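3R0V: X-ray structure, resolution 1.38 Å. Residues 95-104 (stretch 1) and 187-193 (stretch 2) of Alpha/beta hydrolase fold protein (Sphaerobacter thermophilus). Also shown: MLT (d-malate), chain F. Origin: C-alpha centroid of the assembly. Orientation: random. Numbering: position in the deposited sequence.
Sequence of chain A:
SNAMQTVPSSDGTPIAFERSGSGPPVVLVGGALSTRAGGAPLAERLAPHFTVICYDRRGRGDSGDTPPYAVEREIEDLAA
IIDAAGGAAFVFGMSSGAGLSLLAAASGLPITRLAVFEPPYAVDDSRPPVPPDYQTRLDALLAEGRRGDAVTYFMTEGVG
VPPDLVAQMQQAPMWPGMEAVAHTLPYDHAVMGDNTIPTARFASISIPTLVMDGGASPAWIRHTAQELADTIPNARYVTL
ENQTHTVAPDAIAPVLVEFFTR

Stretch 1 (95-104) SSGAGLSLLA
Stretch 2, residues 187-193: YDHAVMG

Ser 95, with phi/psi of 54/-126°, precedes a helix that runs from Ser 96 through Ala 104 and beyond; residues 187-192 close a second helix, which Gly 193 leaves at positive phi (63°), a conformation that favours glycine. The N-to-C directions of the helices differ by 48°, and their axes approach to 9.2 Å. CA atoms pair Ser 96 with Asp 188 (6.4 Å), Leu 100 with Val 191 (6.2 Å) and Gly 99 with Met 192 (6.4 Å).

At one end, Ser 96 (chi1 p) points toward the second helix and its OG donates a 2.6 Å hydrogen bond to OD2 of Asp 188, whose m rotamer brings the carboxylate within reach from a sideways CB. The backbone N of Ser 96 binds O1 of d-malate at 2.9 Å.

Val 191 (chi1 t) is the knob, seated among Ser 96, Gly 99, Leu 100 (t,p) and Leu 103 (m,t). CG1 of Val 191 lies 3.7 Å from Leu 100 N, 4.1 Å from Leu 100 CB and 4.2 Å from Leu 103 CD1. Selenomethionine Met 192 (m,m,m) folds its SE to 4.1 Å from Gly 99 CA. An ideal CB on Gly 99 would clash with SE of Met 192 at 2.6 Å, so glycine suits this close passage. The contact buries 282 Å², summed over both sides; Val 191 is covered most (73 Å²), its apolar CG1 suiting the leucine neighbours, while Ser 96's short hydroxyl suits Asp 188's buried carboxylate.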

ATOM      1  N   SER A  95       1.214   3.308  -0.762  1.00 12.71           N
ATOM      2  CA  SER A  95       0.977   3.128  -2.193  1.00 12.76           C
ATOM      3  C   SER A  95      -0.296   2.336  -2.458  1.00 13.96           C
ATOM      4  O   SER A  95      -1.354   2.722  -1.970  1.00 12.69           O
ATOM      5  CB  SER A  95       2.224   2.527  -2.852  1.00 16.27           C
ATOM      6  OG  SER A  95       3.364   3.306  -2.510  1.00 28.18           O
ATOM      7  N   SER A  96      -0.242   1.251  -3.215  1.00 12.12           N
ATOM      8  CA  SER A  96      -1.481   0.521  -3.446  1.00 12.07           C
ATOM      9  C   SER A  96      -2.063  -0.048  -2.139  1.00 13.58           C
ATOM     10  O   SER A  96      -3.263  -0.307  -2.058  1.00 14.32           O
ATOM     11  CB  SER A  96      -1.295  -0.572  -4.505  1.00 14.70           C
ATOM     12  OG  SER A  96      -0.406  -1.560  -4.050  1.00 16.86           O
ATOM     13  N   GLY A  97      -1.226  -0.204  -1.115  1.00 11.34           N
ATOM     14  CA  GLY A  97      -1.705  -0.602   0.202  1.00 10.59           C
ATOM     15  C   GLY A  97      -2.574   0.483   0.814  1.00 11.23           C
ATOM     16  O   GLY A  97      -3.444   0.192   1.644  1.00 12.70           O
ATOM     17  N   ALA A  98      -2.351   1.731   0.404  1.00 11.44           N
ATOM     18  CA  ALA A  98      -3.226   2.833   0.808  1.00 12.40           C
ATOM     19  C   ALA A  98      -4.597   2.689   0.159  1.00 11.40           C
ATOM     20  O   ALA A  98      -5.611   2.961   0.784  1.00 13.14           O
ATOM     21  CB  ALA A  98      -2.605   4.180   0.449  1.00 12.42           C
ATOM     22  N   GLY A  99      -4.632   2.252  -1.099  1.00 11.18           N
ATOM     23  CA  GLY A  99      -5.899   1.983  -1.761  1.00 11.76           C
ATOM     24  C   GLY A  99      -6.659   0.904  -1.017  1.00 12.21           C
ATOM     25  O   GLY A  99      -7.854   1.034  -0.745  1.00 12.82           O
ATOM     26  N   LEU A 100      -5.969  -0.176  -0.676  1.00 11.21           N
ATOM     27  CA  LEU A 100      -6.587  -1.273   0.047  1.00 10.48           C
ATOM     28  C   LEU A 100      -7.114  -0.796   1.402  1.00 11.80           C
ATOM     29  O   LEU A 100      -8.222  -1.164   1.811  1.00 11.51           O
ATOM     30  CB  LEU A 100      -5.577  -2.413   0.225  1.00 12.84           C
ATOM     31  CG  LEU A 100      -6.006  -3.641   1.025  1.00 13.67           C
ATOM     32  CD1 LEU A 100      -7.222  -4.292   0.405  1.00 14.26           C
ATOM     33  CD2 LEU A 100      -4.838  -4.619   1.104  1.00 15.26           C
ATOM     34  N   SER A 101      -6.319   0.015   2.089  1.00 11.02           N
ATOM     35  CA  SER A 101      -6.707   0.537   3.398  1.00 11.32           C
ATOM     36  C   SER A 101      -7.933   1.438   3.313  1.00 10.83           C
ATOM     37  O   SER A 101      -8.819   1.368   4.184  1.00 11.96           O
ATOM     38  CB  SER A 101      -5.546   1.271   4.062  1.00 12.95           C
ATOM     39  OG  SER A 101      -4.451   0.396   4.265  1.00 14.29           O
ATOM     40  N   LEU A 102      -7.990   2.280   2.280  1.00 11.24           N
ATOM     41  CA  LEU A 102      -9.151   3.143   2.066  1.00 10.94           C
ATOM     42  C   LEU A 102     -10.398   2.315   1.761  1.00 10.49           C
ATOM     43  O   LEU A 102     -11.468   2.581   2.301  1.00 12.20           O
ATOM     44  CB  LEU A 102      -8.877   4.169   0.952  1.00 10.35           C
ATOM     45  CG  LEU A 102      -7.865   5.260   1.308  1.00 10.66           C
ATOM     46  CD1 LEU A 102      -7.195   5.826   0.067  1.00 12.75           C
ATOM     47  CD2 LEU A 102      -8.560   6.376   2.090  1.00 14.94           C
ATOM     48  N   LEU A 103     -10.265   1.310   0.900  1.00 10.41           N
ATOM     49  CA  LEU A 103     -11.380   0.403   0.638  1.00 11.14           C
ATOM     50  C   LEU A 103     -11.840  -0.280   1.922  1.00 11.05           C
ATOM     51  O   LEU A 103     -13.041  -0.416   2.163  1.00 13.42           O
ATOM     52  CB  LEU A 103     -10.988  -0.638  -0.408  1.00 11.84           C
ATOM     53  CG  LEU A 103     -10.723  -0.098  -1.816  1.00 12.08           C
ATOM     54  CD1 LEU A 103     -10.152  -1.226  -2.650  1.00 13.95           C
ATOM     55  CD2 LEU A 103     -12.017   0.412  -2.411  1.00 13.72           C
ATOM     56  N   ALA A 104     -10.891  -0.708   2.749  1.00 11.64           N
ATOM     57  CA  ALA A 104     -11.232  -1.399   3.995  1.00 11.97           C
ATOM     58  C   ALA A 104     -11.978  -0.455   4.938  1.00 13.36           C
ATOM     59  O   ALA A 104     -12.960  -0.846   5.581  1.00 13.41           O
ATOM     60  CB  ALA A 104      -9.971  -1.944   4.664  1.00 12.74           C
ATOM     61  N   TYR A 187      -2.973  -8.575  -8.473  1.00 10.77           N
ATOM     62  CA  TYR A 187      -3.778  -8.318  -7.279  1.00 12.29           C
ATOM     63  C   TYR A 187      -3.838  -6.822  -7.007  1.00 12.53           C
ATOM     64  O   TYR A 187      -4.907  -6.273  -6.726  1.00 11.79           O
ATOM     65  CB  TYR A 187      -3.177  -9.006  -6.060  1.00 11.75           C
ATOM     66  CG  TYR A 187      -3.118 -10.514  -6.115  1.00 10.35           C
ATOM     67  CD1 TYR A 187      -3.649 -11.223  -7.179  1.00 13.12           C
ATOM     68  CD2 TYR A 187      -2.564 -11.227  -5.056  1.00 14.27           C
ATOM     69  CE1 TYR A 187      -3.604 -12.615  -7.201  1.00 17.87           C
ATOM     70  CE2 TYR A 187      -2.521 -12.599  -5.063  1.00 15.17           C
ATOM     71  CZ  TYR A 187      -3.038 -13.291  -6.139  1.00 14.69           C
ATOM     72  OH  TYR A 187      -2.996 -14.672  -6.144  1.00 20.49           O
ATOM     73  N   ASP A 188      -2.691  -6.155  -7.091  1.00 11.09           N
ATOM     74  CA  ASP A 188      -2.675  -4.715  -6.881  1.00 11.48           C
ATOM     75  C   ASP A 188      -3.423  -3.976  -7.984  1.00 11.74           C
ATOM     76  O   ASP A 188      -4.071  -2.959  -7.725  1.00 13.27           O
ATOM     77  CB  ASP A 188      -1.249  -4.225  -6.678  1.00 12.13           C
ATOM     78  CG  ASP A 188      -0.740  -4.580  -5.287  1.00 13.32           C
ATOM     79  OD1 ASP A 188       0.097  -5.485  -5.144  1.00 17.66           O
ATOM     80  OD2 ASP A 188      -1.248  -3.974  -4.316  1.00 15.24           O
ATOM     81  N   HIS A 189      -3.368  -4.491  -9.210  1.00 11.30           N
ATOM     82  CA  HIS A 189      -4.167  -3.890 -10.268  1.00 11.21           C
ATOM     83  C   HIS A 189      -5.661  -3.969  -9.918  1.00 12.13           C
ATOM     84  O   HIS A 189      -6.402  -2.992 -10.069  1.00 12.31           O
ATOM     85  CB  HIS A 189      -3.875  -4.570 -11.606  1.00 12.36           C
ATOM     86  CG  HIS A 189      -4.588  -3.942 -12.766  1.00 14.15           C
ATOM     87  ND1 HIS A 189      -4.720  -4.569 -13.986  1.00 23.86           N
ATOM     88  CD2 HIS A 189      -5.224  -2.753 -12.884  1.00 19.55           C
ATOM     89  CE1 HIS A 189      -5.395  -3.786 -14.810  1.00 20.92           C
ATOM     90  NE2 HIS A 189      -5.716  -2.679 -14.166  1.00 18.55           N
ATOM     91  N   ALA A 190      -6.097  -5.117  -9.406  1.00 11.04           N
ATOM     92  CA  ALA A 190      -7.493  -5.268  -9.003  1.00 11.92           C
ATOM     93  C   ALA A 190      -7.894  -4.324  -7.861  1.00 10.71           C
ATOM     94  O   ALA A 190      -8.983  -3.744  -7.879  1.00 12.30           O
ATOM     95  CB  ALA A 190      -7.779  -6.728  -8.627  1.00 12.17           C
ATOM     96  N   VAL A 191      -7.020  -4.177  -6.868  1.00 10.01           N
ATOM     97  CA  VAL A 191      -7.271  -3.258  -5.763  1.00 11.61           C
ATOM     98  C   VAL A 191      -7.504  -1.840  -6.298  1.00 12.13           C
ATOM     99  O   VAL A 191      -8.438  -1.146  -5.883  1.00 11.43           O
ATOM    100  CB  VAL A 191      -6.086  -3.250  -4.783  1.00 10.85           C
ATOM    101  CG1 VAL A 191      -6.183  -2.056  -3.817  1.00 12.52           C
ATOM    102  CG2 VAL A 191      -6.009  -4.578  -4.040  1.00 11.49           C
HETATM  103  N   MSE A 192      -6.651  -1.420  -7.227  1.00 10.96           N
HETATM  104  CA  MSE A 192      -6.679  -0.056  -7.738  1.00 12.66           C
HETATM  105  C   MSE A 192      -7.741   0.197  -8.810  1.00 13.42           C
HETATM  106  O   MSE A 192      -7.987   1.340  -9.172  1.00 12.95           O
HETATM  107  CB  MSE A 192      -5.277   0.347  -8.244  1.00 11.69           C
HETATM  108  CG  MSE A 192      -4.235   0.393  -7.122  1.00 11.84           C
HETATM  109 SE   MSE A 192      -4.711   1.617  -5.678  0.64 11.86          SE
HETATM  110  CE  MSE A 192      -5.021   3.165  -6.799  1.00 13.68           C
ATOM    111  N   GLY A 193      -8.359  -0.863  -9.319  1.00 13.77           N
ATOM    112  CA  GLY A 193      -9.374  -0.720 -10.354  1.00 14.64           C
ATOM    113  C   GLY A 193      -8.745  -0.127 -11.599  1.00 14.72           C
ATOM    114  O   GLY A 193      -7.750  -0.657 -12.092  1.00 16.96           O
TER
HETATM  115  C1  MLT F 264       2.259   0.908  -5.732  1.00  9.81           C
HETATM  116  O1  MLT F 264       2.006   0.209  -4.698  1.00 16.30           O
HETATM  117  O2  MLT F 264       1.389   1.566  -6.302  1.00 25.71           O
HETATM  118  C2  MLT F 264       3.678   0.924  -6.230  1.00 33.26           C
HETATM  119  O3  MLT F 264       4.538   0.358  -5.261  1.00 41.83           O
HETATM  120  C3  MLT F 264       4.113   2.343  -6.573  1.00 36.68           C
HETATM  121  C4  MLT F 264       5.620   2.411  -6.702  1.00 41.47           C
HETATM  122  O4  MLT F 264       6.348   1.454  -6.357  1.00 43.26           O
HETATM  123  O5  MLT F 264       6.163   3.437  -7.161  1.00 46.58           O